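Shikimate 5-dehydrogenase (PDB 4XIJ) probably catalyses the NADP-dependent interconversion of 3-dehydroshikimate and shikimate, the fourth step of the chorismate pathway. Local coordinates at residues T113-V118 against A141-A146; L220-D225 against L246-N251; Q252-V257 against A269-L274. All coordinates share one frame; numbering follows the deposited sequence. Where two conformers were deposited one is given.

In the fold
The three contacts follow one another along the chain, each closing before the next opens. Contact 1 pairs helix 114-122 with helix 138-147. Contacts 2 and 3 share helix 246-261, whose first part meets the end of strand 218-221 and whose next turns meet helix 267-272. The centres of contacts 1 and 2 lie about 12 Å apart, as do those of 2 and 3; 1 and 3 are about 17 Å apart. Val118 meets Met248. Just before helix 114-122, Thr113 OG1 probably hydrogen-bonds Gln252 O. Helices 114-122 and 246-261 thus pack together where the two sheets meet. Contacts 1 and 2 tie them to the Rossmann-type part.

Contact 1: residues T113-V118 against A141-A146; sequences TDVDGV and AVVALA
The backbone oxygen Val115 O is approached by the CB methyl of Ala144, 3.5 Å away. Within its own helix it receives two weak hydrogen bonds, from Val118 N at 3.2 Å and from Thr119 OG1. Across the interface the rest is apolar, and no hydrogen bond links the two helices. Ala144 CB is the methyl on which both valines converge. It lies 3.5 Å from Val118 CB. With Val118 CG1 anti to the backbone N (chi1 170°), that methyl lies equally near Ala144 CB. Val118 CG2 is the branch that faces Ala141, touching CA at 4.3 Å. Val115 uses both methyls. Its CG1 lies over the Ala144 backbone, 4.0 Å from Ala144 CA, and its CG2 meets Val143 CG1 at 4.0 Å. Helix 138-147 follows strand 128-132 and a glycine-rich turn whose sequence fits the GxGxxA pattern, consistent with a Rossmann-type NADP-binding fold. Helix 114-122 leads from the mixed sheet into that strand. The axes of the short segments 114-118 and 141-146 approach to 8.3 Å, with a crossing angle of -58°. Alanine at position 144 presents just a methyl, and Val115 CA comes within 4.9 Å of Ala144 CA. Val94 of helix 89-94 touches both Val115 and Val143. Away from helix 138-147, Asp114 forms a salt bridge with Lys77, and Asp116 forms one with Arg90.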
loop_
_atom_site.group_PDB
_atom_site.type_symbol
_atom_site.label_atom_id
_atom_site.label_comp_id
_atom_site.label_asym_id
_atom_site.label_seq_id
_atom_site.Cartn_x
_atom_site.Cartn_y
_atom_site.Cartn_z
ATOM N N THR A 113 5.700 0.504 -3.047
ATOM C CA THR A 113 5.544 1.439 -1.957
ATOM C C THR A 113 4.227 1.243 -1.202
ATOM O O THR A 113 3.971 1.956 -0.242
ATOM C CB THR A 113 5.639 2.899 -2.426
ATOM O OG1 THR A 113 4.454 3.239 -3.185
ATOM C CG2 THR A 113 6.931 3.123 -3.229
ATOM N N ASP A 114 3.423 0.229 -1.583
ATOM C CA ASP A 114 2.290 -0.175 -0.731
ATOM C C ASP A 114 2.852 -0.603 0.640
ATOM O O ASP A 114 2.181 -0.424 1.674
ATOM C CB ASP A 114 1.454 -1.291 -1.386
ATOM C CG ASP A 114 0.779 -0.827 -2.640
ATOM O OD1 ASP A 114 0.236 0.282 -2.641
ATOM O OD2 ASP A 114 0.771 -1.552 -3.639
ATOM N N VAL A 115 4.076 -1.149 0.656
ATOM C CA VAL A 115 4.720 -1.474 1.915
ATOM C C VAL A 115 4.878 -0.211 2.800
ATOM O O VAL A 115 4.586 -0.229 4.021
ATOM C CB VAL A 115 6.075 -2.153 1.659
ATOM C CG1 VAL A 115 6.839 -2.243 2.922
ATOM C CG2 VAL A 115 5.829 -3.560 1.050
ATOM N N ASP A 116 5.334 0.898 2.193
ATOM C CA ASP A 116 5.451 2.153 2.921
ATOM C C ASP A 116 4.091 2.656 3.385
ATOM O O ASP A 116 3.996 3.342 4.419
ATOM C CB ASP A 116 6.029 3.277 2.046
ATOM C CG ASP A 116 7.409 3.000 1.532
ATOM O OD1 ASP A 116 8.286 2.720 2.327
ATOM O OD2 ASP A 116 7.602 3.042 0.317
ATOM N N GLY A 117 3.044 2.411 2.587
ATOM C CA GLY A 117 1.707 2.780 3.020
ATOM C C GLY A 117 1.409 2.252 4.423
ATOM O O GLY A 117 0.889 2.983 5.297
ATOM N N VAL A 118 1.737 0.985 4.659
ATOM C CA VAL A 118 1.416 0.391 5.943
ATOM C C VAL A 118 2.484 0.751 6.982
ATOM O O VAL A 118 2.126 1.115 8.116
ATOM C CB VAL A 118 1.296 -1.136 5.790
ATOM C CG1 VAL A 118 1.193 -1.857 7.172
ATOM C CG2 VAL A 118 0.116 -1.471 4.921
ATOM N N ALA A 141 0.673 -5.943 3.202
ATOM C CA ALA A 141 0.492 -5.763 4.636
ATOM C C ALA A 141 1.427 -6.716 5.423
ATOM O O ALA A 141 2.046 -6.300 6.406
ATOM C CB ALA A 141 -0.966 -5.988 5.033
ATOM N N VAL A 142 1.540 -7.977 5.003
ATOM C CA VAL A 142 2.408 -8.948 5.686
ATOM C C VAL A 142 3.877 -8.503 5.637
ATOM O O VAL A 142 4.559 -8.485 6.666
ATOM C CB VAL A 142 2.265 -10.347 5.075
ATOM C CG1 VAL A 142 3.362 -11.317 5.623
ATOM C CG2 VAL A 142 0.847 -10.912 5.381
ATOM N N VAL A 143 4.348 -8.099 4.444
ATOM C CA VAL A 143 5.750 -7.708 4.302
ATOM C C VAL A 143 5.998 -6.428 5.133
ATOM O O VAL A 143 6.992 -6.363 5.827
ATOM C CB VAL A 143 6.107 -7.510 2.825
ATOM C CG1 VAL A 143 7.463 -6.817 2.637
ATOM C CG2 VAL A 143 6.093 -8.878 2.063
ATOM N N ALA A 144 5.057 -5.482 5.114
ATOM C CA ALA A 144 5.193 -4.293 5.941
ATOM C C ALA A 144 5.268 -4.621 7.412
ATOM O O ALA A 144 6.089 -4.038 8.132
ATOM C CB ALA A 144 4.039 -3.321 5.672
ATOM N N LEU A 145 4.404 -5.527 7.887
ATOM C CA LEU A 145 4.456 -5.859 9.306
ATOM C C LEU A 145 5.800 -6.491 9.650
ATOM O O LEU A 145 6.381 -6.182 10.721
ATOM C CB LEU A 145 3.262 -6.763 9.686
ATOM C CG LEU A 145 1.924 -6.028 9.686
ATOM C CD1 LEU A 145 0.786 -7.103 9.802
ATOM C CD2 LEU A 145 1.820 -5.014 10.794
ATOM N N ALA A 146 6.320 -7.356 8.766
ATOM C CA ALA A 146 7.627 -7.936 9.033
ATOM C C ALA A 146 8.708 -6.841 9.075
ATOM O O ALA A 146 9.637 -6.903 9.889
ATOM C CB ALA A 146 8.000 -8.981 7.993
#

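Contact 2: residues L220-D225 against L246-N251; sequences LDAIYD and LQMLLN
Strand 218-221 of the parallel Rossmann-type sheet ends here, and Leu220 and Tyr224, from the strand and the loop after it, pack on the first turns of helix 246-261. The main aromatic contact is a CH-pi interaction. Leu246 CD2 lies over the centre of one face of the Tyr224 ring, 3.6 Å from the centroid and 13° off the normal. The two side chains cross at about a right angle. Tyr224 CG sits between its own backbone N and carbonyl carbon (chi1 57°), where it lies 3.6 Å from Leu246 CG. Leu249 CD1 also comes near Tyr224 CE2, but Leu249 has two conformers and this touch is less certain. Met248 fills the strand side. Its CG meets Leu220 CD2 at 3.8 Å, and its SD lies 3.8 Å from Ala222 CA. A bend at chi3 (61°) turns CE toward Val118 of helix 114-122. Two side-chain hydrogen bonds form within the segments. Asp221 OD1 accepts from Ile223 N at 3.1 Å, an Asx turn, with the donor above the carboxylate plane. Gln247 O accepts from Asn251 ND2 at 2.9 Å and from Asn251 N, which arrive from opposite faces of its plane. No hydrogen bond crosses the contact, so what joins the strand end and its loop to the helix is dispersion and CH-pi contact.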
loop_
_atom_site.group_PDB
_atom_site.type_symbol
_atom_site.label_atom_id
_atom_site.label_comp_id
_atom_site.label_asym_id
_atom_site.label_seq_id
_atom_site.Cartn_x
_atom_site.Cartn_y
_atom_site.Cartn_z
ATOM N N LEU A 220 -5.137 -0.084 11.835
ATOM C CA LEU A 220 -5.087 0.566 10.537
ATOM C C LEU A 220 -6.160 -0.071 9.666
ATOM O O LEU A 220 -6.098 -1.261 9.361
ATOM C CB LEU A 220 -3.686 0.433 9.912
ATOM C CG LEU A 220 -3.564 0.902 8.476
ATOM C CD1 LEU A 220 -3.838 2.397 8.410
ATOM C CD2 LEU A 220 -2.131 0.593 8.001
ATOM N N ASP A 221 -7.170 0.733 9.326
ATOM C CA ASP A 221 -8.249 0.301 8.471
ATOM C C ASP A 221 -7.959 0.828 7.053
ATOM O O ASP A 221 -7.816 2.033 6.859
ATOM C CB ASP A 221 -9.572 0.864 9.011
ATOM C CG ASP A 221 -10.786 0.292 8.335
ATOM O OD1 ASP A 221 -10.674 -0.425 7.326
ATOM O OD2 ASP A 221 -11.888 0.514 8.868
ATOM N N ALA A 222 -7.864 -0.065 6.073
ATOM C CA ALA A 222 -7.621 0.335 4.692
ATOM C C ALA A 222 -8.767 1.193 4.141
ATOM O O ALA A 222 -8.570 1.963 3.191
ATOM C CB ALA A 222 -7.423 -0.890 3.812
ATOM N N ILE A 223 -9.954 1.048 4.718
ATOM C CA ILE A 223 -11.106 1.821 4.271
ATOM C C ILE A 223 -11.026 3.245 4.785
ATOM O O ILE A 223 -10.553 3.479 5.923
ATOM C CB ILE A 223 -12.412 1.155 4.749
ATOM C CG1 ILE A 223 -12.460 -0.302 4.262
ATOM C CG2 ILE A 223 -13.616 1.955 4.305
ATOM C CD1 ILE A 223 -12.369 -0.454 2.751
ATOM N N TYR A 224 -11.473 4.208 3.971
ATOM C CA TYR A 224 -11.512 5.584 4.472
ATOM C C TYR A 224 -12.792 6.314 4.146
ATOM O O TYR A 224 -12.968 7.466 4.557
ATOM C CB TYR A 224 -10.312 6.372 3.948
ATOM C CG TYR A 224 -10.168 6.423 2.448
ATOM C CD1 TYR A 224 -10.843 7.392 1.696
ATOM C CD2 TYR A 224 -9.315 5.550 1.780
ATOM C CE1 TYR A 224 -10.679 7.481 0.341
ATOM C CE2 TYR A 224 -9.152 5.637 0.404
ATOM C CZ TYR A 224 -9.844 6.590 -0.309
ATOM O OH TYR A 224 -9.677 6.684 -1.686
ATOM N N ASP A 225 -13.690 5.653 3.421
ATOM C CA ASP A 225 -14.976 6.265 3.117
ATOM C C ASP A 225 -16.090 5.241 3.196
ATOM O O ASP A 225 -16.019 4.171 2.585
ATOM C CB ASP A 225 -14.935 6.907 1.740
ATOM C CG ASP A 225 -16.202 7.658 1.414
ATOM O OD1 ASP A 225 -16.488 8.689 2.073
ATOM O OD2 ASP A 225 -16.885 7.230 0.463
ATOM N N LEU A 246 -6.574 6.648 4.084
ATOM C CA LEU A 246 -5.924 7.822 3.453
ATOM C C LEU A 246 -4.465 7.900 3.888
ATOM O O LEU A 246 -3.616 8.380 3.126
ATOM C CB LEU A 246 -6.629 9.145 3.784
ATOM C CG LEU A 246 -7.986 9.259 3.100
ATOM C CD1 LEU A 246 -8.662 10.508 3.682
ATOM C CD2 LEU A 246 -7.860 9.342 1.545
ATOM N N GLN A 247 -4.144 7.451 5.100
ATOM C CA GLN A 247 -2.732 7.505 5.506
ATOM C C GLN A 247 -1.853 6.475 4.763
ATOM O O GLN A 247 -0.658 6.710 4.578
ATOM C CB GLN A 247 -2.598 7.289 7.033
ATOM C CG GLN A 247 -3.310 8.359 7.846
ATOM C CD GLN A 247 -2.917 9.784 7.432
ATOM O OE1 GLN A 247 -3.796 10.638 7.184
ATOM N NE2 GLN A 247 -1.642 10.063 7.415
ATOM N N MET A 248 -2.426 5.331 4.367
ATOM C CA MET A 248 -1.731 4.405 3.483
ATOM C C MET A 248 -1.466 5.079 2.130
ATOM O O MET A 248 -0.348 5.083 1.660
ATOM C CB MET A 248 -2.539 3.120 3.310
ATOM C CG MET A 248 -2.647 2.384 4.642
ATOM S SD MET A 248 -3.898 1.068 4.599
ATOM C CE MET A 248 -3.305 -0.035 3.311
ATOM N N LEU A 249 -2.494 5.698 1.544
ATOM C CA LEU A 249 -2.319 6.371 0.237
ATOM C C LEU A 249 -1.254 7.471 0.335
ATOM O O LEU A 249 -0.389 7.593 -0.561
ATOM C CB LEU A 249 -3.640 6.974 -0.296
ATOM C CG LEU A 249 -4.777 6.001 -0.605
ATOM C CD1 LEU A 249 -5.969 6.778 -1.151
ATOM C CD2 LEU A 249 -4.336 4.919 -1.581
ATOM N N LEU A 250 -1.278 8.246 1.415
ATOM C CA LEU A 250 -0.298 9.307 1.614
ATOM C C LEU A 250 1.121 8.764 1.635
ATOM O O LEU A 250 1.981 9.237 0.895
ATOM C CB LEU A 250 -0.617 10.044 2.906
ATOM C CG LEU A 250 0.327 11.221 3.189
ATOM C CD1 LEU A 250 0.067 12.358 2.247
ATOM C CD2 LEU A 250 0.099 11.648 4.628
ATOM N N ASN A 251 1.355 7.742 2.475
ATOM C CA ASN A 251 2.690 7.212 2.614
ATOM C C ASN A 251 3.181 6.432 1.370
ATOM O O ASN A 251 4.365 6.512 1.048
ATOM C CB ASN A 251 2.770 6.372 3.881
ATOM C CG ASN A 251 2.925 7.236 5.123
ATOM O OD1 ASN A 251 4.047 7.657 5.470
ATOM N ND2 ASN A 251 1.810 7.554 5.783
#

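Contact 3: residues Q252-V257 against A269-L274; sequences QAFAQV and AMRAAL. With SO4 (sulfate ion), chain H.
Phe254 and Met270 form a Met-aromatic contact between two consecutive helices, 246-261 and 267-272, in the C-terminal family region. The sulfur comes in at the ring edge, in its plane. Met270 SD is 5.0 Å from the Phe254 centroid and 88° off the normal; its nearest ring atom is Phe254 CD1, at 3.8 Å. The apolar contacts gather at the methyl of the same side chain. Met270 CE lies 3.5 Å from Ala253 CB and 3.8 Å from Val257 CG2. The bend at chi3 (73°) places CE against both side chains, which are one helical turn apart. Leu250, one turn earlier on the same helix, also touches Met270, and Val257 reaches on to His32 and Ala35 of helix 28-38. The polar interactions belong to the exposed Arg271. Its NH2 forms a salt bridge with Glu268, which may help fix the guanidinium. Arg271 NH1 lies 4.4 Å from Phe254 CZ, at the ring edge. A sulfate ion, probably from the crystallisation liquor, accepts two hydrogen bonds. Arg271 NH2 reaches sulfate O1 at 2.9 Å. Arg271 NH1 reaches sulfate O4 at 2.8 Å, and the sulfate S lies in the guanidinium plane.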
loop_
_atom_site.group_PDB
_atom_site.type_symbol
_atom_site.label_atom_id
_atom_site.label_comp_id
_atom_site.label_asym_id
_atom_site.label_seq_id
_atom_site.Cartn_x
_atom_site.Cartn_y
_atom_site.Cartn_z
ATOM N N GLN A 252 2.280 5.793 0.639
ATOM C CA GLN A 252 2.614 5.207 -0.662
ATOM C C GLN A 252 3.179 6.259 -1.614
ATOM O O GLN A 252 4.114 6.013 -2.382
ATOM C CB GLN A 252 1.368 4.567 -1.343
ATOM C CG GLN A 252 0.857 3.298 -0.715
ATOM C CD GLN A 252 -0.561 2.978 -1.165
ATOM O OE1 GLN A 252 -1.017 3.474 -2.217
ATOM N NE2 GLN A 252 -1.247 2.129 -0.406
ATOM N N ALA A 253 2.549 7.432 -1.586
ATOM C CA ALA A 253 2.869 8.486 -2.522
ATOM C C ALA A 253 4.160 9.194 -2.125
ATOM O O ALA A 253 4.896 9.644 -3.015
ATOM C CB ALA A 253 1.694 9.496 -2.600
ATOM N N PHE A 254 4.409 9.349 -0.812
ATOM C CA PHE A 254 5.646 10.035 -0.366
ATOM C C PHE A 254 6.833 9.379 -1.059
ATOM O O PHE A 254 7.735 10.039 -1.625
ATOM C CB PHE A 254 5.879 9.891 1.133
ATOM C CG PHE A 254 5.009 10.711 2.025
ATOM C CD1 PHE A 254 4.349 11.854 1.593
ATOM C CD2 PHE A 254 4.899 10.342 3.366
ATOM C CE1 PHE A 254 3.624 12.634 2.490
ATOM C CE2 PHE A 254 4.165 11.097 4.261
ATOM C CZ PHE A 254 3.512 12.251 3.828
ATOM N N ALA A 255 6.837 8.048 -1.016
ATOM C CA ALA A 255 7.999 7.320 -1.493
ATOM C C ALA A 255 8.174 7.413 -3.037
ATOM O O ALA A 255 9.274 7.576 -3.556
ATOM C CB ALA A 255 7.880 5.856 -1.023
ATOM N N GLN A 256 7.064 7.402 -3.755
ATOM C CA GLN A 256 7.110 7.602 -5.199
ATOM C C GLN A 256 7.606 8.992 -5.557
ATOM O O GLN A 256 8.445 9.151 -6.458
ATOM C CB GLN A 256 5.735 7.392 -5.808
ATOM C CG GLN A 256 5.234 5.959 -5.624
ATOM C CD GLN A 256 3.899 5.729 -6.251
ATOM O OE1 GLN A 256 3.117 6.678 -6.388
ATOM N NE2 GLN A 256 3.605 4.484 -6.607
ATOM N N VAL A 257 7.094 10.018 -4.860
ATOM C CA VAL A 257 7.523 11.394 -5.165
ATOM C C VAL A 257 9.035 11.529 -4.942
ATOM O O VAL A 257 9.727 12.161 -5.787
ATOM C CB VAL A 257 6.741 12.417 -4.337
ATOM C CG1 VAL A 257 7.392 13.835 -4.394
ATOM C CG2 VAL A 257 5.274 12.446 -4.820
ATOM N N ALA A 269 2.073 19.760 1.854
ATOM C CA ALA A 269 1.379 20.021 0.577
ATOM C C ALA A 269 0.620 18.756 0.158
ATOM O O ALA A 269 -0.513 18.838 -0.316
ATOM C CB ALA A 269 2.378 20.438 -0.475
ATOM N N MET A 270 1.221 17.587 0.339
ATOM C CA MET A 270 0.533 16.344 -0.032
ATOM C C MET A 270 -0.637 16.046 0.904
ATOM O O MET A 270 -1.676 15.552 0.462
ATOM C CB MET A 270 1.553 15.193 -0.058
ATOM C CG MET A 270 2.534 15.416 -1.218
ATOM S SD MET A 270 3.816 14.163 -1.317
ATOM C CE MET A 270 2.885 12.723 -1.928
ATOM N N ARG A 271 -0.476 16.360 2.194
ATOM C CA ARG A 271 -1.627 16.223 3.106
ATOM C C ARG A 271 -2.798 17.118 2.697
ATOM O O ARG A 271 -3.975 16.720 2.904
ATOM C CB ARG A 271 -1.247 16.512 4.559
ATOM C CG ARG A 271 -0.329 15.419 5.154
ATOM C CD ARG A 271 0.147 15.792 6.571
ATOM N NE ARG A 271 1.039 14.755 7.078
ATOM C CZ ARG A 271 2.302 14.965 7.453
ATOM N NH1 ARG A 271 3.025 13.942 7.887
ATOM N NH2 ARG A 271 2.819 16.195 7.424
ATOM N N ALA A 272 -2.509 18.318 2.181
ATOM C CA ALA A 272 -3.585 19.201 1.745
ATOM C C ALA A 272 -4.379 18.587 0.598
ATOM O O ALA A 272 -5.545 18.906 0.423
ATOM C CB ALA A 272 -3.020 20.599 1.338
ATOM N N ALA A 273 -3.745 17.710 -0.184
ATOM C CA ALA A 273 -4.395 17.100 -1.345
ATOM C C ALA A 273 -5.029 15.736 -1.036
ATOM O O ALA A 273 -5.603 15.085 -1.901
ATOM C CB ALA A 273 -3.365 16.948 -2.509
ATOM N N LEU A 274 -4.946 15.319 0.199
ATOM C CA LEU A 274 -5.347 13.966 0.581
ATOM C C LEU A 274 -6.853 13.878 0.833
ATOM O O LEU A 274 -7.381 14.627 1.661
ATOM C CB LEU A 274 -4.573 13.565 1.828
ATOM C CG LEU A 274 -4.686 12.100 2.228
ATOM C CD1 LEU A 274 -4.029 11.201 1.190
ATOM C CD2 LEU A 274 -4.020 11.938 3.613
HETATM S S SO4 H . 6.047 14.990 9.438
HETATM O O1 SO4 H . 5.544 15.992 8.467
HETATM O O2 SO4 H . 5.719 15.423 10.810
HETATM O O3 SO4 H . 7.511 14.893 9.310
HETATM O O4 SO4 H . 5.455 13.663 9.186
#